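Local coordinates for extrinsic protein in photosystem II (Chaetoceros gracilis, PDB 4K7B) that serves as an extrinsic protein of photosystem II in a marine centric diatom and probably attaches to the surface of that membrane complex, at residues A[19-24]-A[90-95]. Sequence-based numbering, arbitrary orientation.
With SO4 (sulfate ion), chain C.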
ATOM      1  N   ARG A  19       2.376   3.572   5.000  1.00 10.31           N
ATOM      2  CA  ARG A  19       2.656   4.242   3.718  1.00 10.54           C
ATOM      3  C   ARG A  19       1.833   3.634   2.581  1.00 12.17           C
ATOM      4  O   ARG A  19       1.316   4.347   1.704  1.00 12.05           O
ATOM      5  CB  ARG A  19       4.152   4.213   3.390  1.00 11.10           C
ATOM      6  CG  ARG A  19       4.968   5.166   4.250  1.00 12.00           C
ATOM      7  CD  ARG A  19       6.480   5.072   4.027  1.00 11.45           C
ATOM      8  NE  ARG A  19       6.864   5.191   2.614  1.00 18.50           N
ATOM      9  CZ  ARG A  19       8.121   5.132   2.169  1.00 19.77           C
ATOM     10  NH1 ARG A  19       9.126   4.964   3.023  1.00 20.31           N
ATOM     11  NH2 ARG A  19       8.386   5.234   0.862  1.00 16.98           N
ATOM     12  N   ILE A  20       1.698   2.313   2.598  1.00  9.76           N
ATOM     13  CA  ILE A  20       0.921   1.642   1.564  1.00 12.18           C
ATOM     14  C   ILE A  20      -0.585   1.928   1.697  1.00 10.91           C
ATOM     15  O   ILE A  20      -1.257   2.212   0.707  1.00 12.03           O
ATOM     16  CB  ILE A  20       1.229   0.127   1.553  1.00 11.08           C
ATOM     17  CG1 ILE A  20       2.694  -0.080   1.148  1.00 11.08           C
ATOM     18  CG2 ILE A  20       0.268  -0.620   0.653  1.00 13.29           C
ATOM     19  CD1 ILE A  20       3.237  -1.454   1.512  1.00 13.50           C
ATOM     20  N   ALA A  21      -1.101   1.906   2.914  1.00 10.00           N
ATOM     21  CA  ALA A  21      -2.513   2.181   3.127  1.00 10.37           C
ATOM     22  C   ALA A  21      -2.862   3.608   2.726  1.00 10.39           C
ATOM     23  O   ALA A  21      -3.972   3.870   2.257  1.00 13.66           O
ATOM     24  CB  ALA A  21      -2.879   1.936   4.590  1.00 12.13           C
ATOM     25  N   ALA A  22      -1.913   4.524   2.916  1.00 10.29           N
ATOM     26  CA  ALA A  22      -2.139   5.933   2.608  1.00 11.83           C
ATOM     27  C   ALA A  22      -2.333   6.175   1.116  1.00 13.43           C
ATOM     28  O   ALA A  22      -2.753   7.267   0.722  1.00 15.86           O
ATOM     29  CB  ALA A  22      -0.985   6.788   3.140  1.00 14.09           C
ATOM     30  N   LEU A  23      -2.011   5.177   0.295  1.00 11.23           N
ATOM     31  CA  LEU A  23      -2.207   5.295  -1.151  1.00 13.52           C
ATOM     32  C   LEU A  23      -3.667   5.185  -1.596  1.00 13.67           C
ATOM     33  O   LEU A  23      -3.933   5.289  -2.787  1.00 14.59           O
ATOM     34  CB  LEU A  23      -1.371   4.252  -1.908  1.00 11.58           C
ATOM     35  CG  LEU A  23       0.135   4.476  -1.817  1.00 11.11           C
ATOM     36  CD1 LEU A  23       0.902   3.262  -2.325  1.00 13.10           C
ATOM     37  CD2 LEU A  23       0.519   5.725  -2.583  1.00 14.51           C
ATOM     38  N   LYS A  24      -4.597   4.988  -0.672  1.00 13.13           N
ATOM     39  CA  LYS A  24      -5.997   4.741  -1.048  1.00 11.87           C
ATOM     40  C   LYS A  24      -6.556   5.793  -2.013  1.00 12.29           C
ATOM     41  O   LYS A  24      -7.147   5.452  -3.035  1.00 14.64           O
ATOM     42  CB  LYS A  24      -6.886   4.650   0.193  1.00 14.45           C
ATOM     43  CG  LYS A  24      -8.342   4.342  -0.134  1.00 20.52           C
ATOM     44  CD  LYS A  24      -9.170   4.222   1.136  1.00 26.72           C
ATOM     45  CE  LYS A  24     -10.663   4.202   0.835  1.00 38.64           C
ATOM     46  NZ  LYS A  24     -11.138   5.509   0.291  1.00 41.39           N
ATOM     47  N   ASN A  90      -1.918  -9.329   3.146  1.00 14.49           N
ATOM     48  CA  ASN A  90      -0.821  -9.024   4.050  1.00 14.02           C
ATOM     49  C   ASN A  90      -1.239  -8.376   5.365  1.00 13.64           C
ATOM     50  O   ASN A  90      -0.395  -7.923   6.138  1.00 15.77           O
ATOM     51  CB  ASN A  90       0.229  -8.198   3.318  1.00 14.67           C
ATOM     52  CG  ASN A  90       0.936  -9.018   2.270  1.00 12.73           C
ATOM     53  OD1 ASN A  90       1.738  -9.882   2.602  1.00 16.11           O
ATOM     54  ND2 ASN A  90       0.583  -8.809   1.010  1.00 14.35           N
ATOM     55  N   GLU A  91      -2.550  -8.359   5.603  1.00 13.83           N
ATOM     56  CA  GLU A  91      -3.121  -7.811   6.832  1.00 15.04           C
ATOM     57  C   GLU A  91      -2.721  -6.361   7.040  1.00 16.11           C
ATOM     58  O   GLU A  91      -2.474  -5.926   8.171  1.00 19.76           O
ATOM     59  CB  GLU A  91      -2.754  -8.661   8.059  1.00 15.92           C
ATOM     60  CG  GLU A  91      -3.386 -10.039   8.060  1.00 25.40           C
ATOM     61  CD  GLU A  91      -3.507 -10.604   9.464  1.00 35.95           C
ATOM     62  OE1 GLU A  91      -2.582 -10.385  10.278  1.00 32.00           O
ATOM     63  OE2 GLU A  91      -4.532 -11.256   9.757  1.00 49.05           O
ATOM     64  N   ILE A  92      -2.637  -5.618   5.943  1.00 13.14           N
ATOM     65  CA  ILE A  92      -2.436  -4.181   6.046  1.00 12.94           C
ATOM     66  C   ILE A  92      -3.813  -3.561   6.067  1.00 15.61           C
ATOM     67  O   ILE A  92      -4.585  -3.715   5.122  1.00 16.79           O
ATOM     68  CB  ILE A  92      -1.642  -3.616   4.859  1.00 12.80           C
ATOM     69  CG1 ILE A  92      -0.291  -4.323   4.728  1.00 14.25           C
ATOM     70  CG2 ILE A  92      -1.450  -2.117   5.032  1.00 14.57           C
ATOM     71  CD1 ILE A  92       0.455  -3.965   3.444  1.00 13.85           C
ATOM     72  N   ARG A  93      -4.135  -2.884   7.164  1.00 15.31           N
ATOM     73  CA  ARG A  93      -5.466  -2.346   7.335  1.00 15.93           C
ATOM     74  C   ARG A  93      -5.573  -0.958   6.723  1.00 13.11           C
ATOM     75  O   ARG A  93      -4.613  -0.199   6.737  1.00 16.50           O
ATOM     76  CB  ARG A  93      -5.828  -2.336   8.822  1.00 15.85           C
ATOM     77  CG  ARG A  93      -5.854  -3.754   9.393  1.00 19.14           C
ATOM     78  CD  ARG A  93      -6.170  -3.799  10.874  1.00 33.42           C
ATOM     79  NE  ARG A  93      -6.492  -5.164  11.282  1.00 46.48           N
ATOM     80  CZ  ARG A  93      -5.588  -6.082  11.613  1.00 50.94           C
ATOM     81  NH1 ARG A  93      -4.296  -5.781  11.594  1.00 51.85           N
ATOM     82  NH2 ARG A  93      -5.974  -7.302  11.965  1.00 52.00           N
ATOM     83  N   PRO A  94      -6.732  -0.633   6.144  1.00 15.01           N
ATOM     84  CA  PRO A  94      -6.905   0.728   5.636  1.00 15.34           C
ATOM     85  C   PRO A  94      -6.827   1.751   6.761  1.00 17.35           C
ATOM     86  O   PRO A  94      -6.944   1.406   7.939  1.00 16.44           O
ATOM     87  CB  PRO A  94      -8.309   0.708   5.035  1.00 20.81           C
ATOM     88  CG  PRO A  94      -8.596  -0.739   4.773  1.00 26.13           C
ATOM     89  CD  PRO A  94      -7.906  -1.481   5.866  1.00 19.31           C
ATOM     90  N   LEU A  95      -6.596   3.005   6.408  1.00 20.07           N
ATOM     91  CA  LEU A  95      -6.530   4.047   7.425  1.00 22.99           C
ATOM     92  C   LEU A  95      -7.937   4.587   7.742  1.00 27.38           C
ATOM     93  O   LEU A  95      -8.863   4.410   6.963  1.00 26.92           O
ATOM     94  CB  LEU A  95      -5.516   5.125   7.014  1.00 21.55           C
ATOM     95  CG  LEU A  95      -4.064   4.632   7.162  1.00 21.58           C
ATOM     96  CD1 LEU A  95      -3.081   5.490   6.369  1.00 25.20           C
ATOM     97  CD2 LEU A  95      -3.653   4.541   8.638  1.00 26.73           C
TER
HETATM   98  S   SO4 C 202      12.009   6.283   0.882  1.00 36.94           S
HETATM   99  O1  SO4 C 202      11.722   5.943   2.282  1.00 29.96           O
HETATM  100  O2  SO4 C 202      11.995   7.735   0.710  1.00 39.24           O
HETATM  101  O3  SO4 C 202      13.336   5.759   0.545  1.00 40.72           O
HETATM  102  O4  SO4 C 202      11.009   5.698  -0.015  1.00 27.70           O
HETATM  103  O   HOH W   1      -6.611   3.765   3.744  1.00 30.29           O
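Ala21 meets Ile92 and Leu95 without any planar side chain between them; Arg19, whose CB is directed away from 90-95, carries a guanidinium that meets a sulfate at its edge. Sulfate O4 lies in its plane, 2.8 Å from Arg19 NH2, with an N-H...O angle of 161°. Arg19 NH1 reaches sulfate O1 at 2.9 Å, a more bent bond of 146°. Arg19 NE forms a salt bridge with Glu38, and Asn40 also holds the sulfate, which probably came from the crystallisation liquor.

Across the contact, Ala21 is the centre. Ala21 CB lies 3.5 Å from Arg93 O and 3.9 Å from Leu95 CG; a methyl leaves room for the loop to come this near. Leu95, its CG anti to its own carbonyl carbon, lies over Ala21 and Ala22, and Leu95 CD1 continues to Ala22 CB at 4.1 Å. Deeper in, branched Ile20 and Ile92 touch through their CD1 methyls at 4.2 Å; both also pack on Phe45 of helix 39-49 and Tyr86 of helix 76-89.

One water joins the backbones: it donates to Ala21 O at 3.0 Å and accepts from Leu95 N at 2.8 Å. Ala21 O also receives the N-H of Lys24, closing the type I turn from Ala21 to Lys24. Pro94, its phi held near -63° by the ring, suits the extended path of the loop.

A Schellman motif at Glu91, whose phi is positive, ends helix 76-89, and the chain then runs past 19-24. The contact thus packs this loop against helix 6-21 in a mainly helical chain of the Psb31 family, PsbQ-like clan. Non-directional methyl contacts set how near the loop comes, while the water supplies a directional link between Ala21 O and Leu95 N.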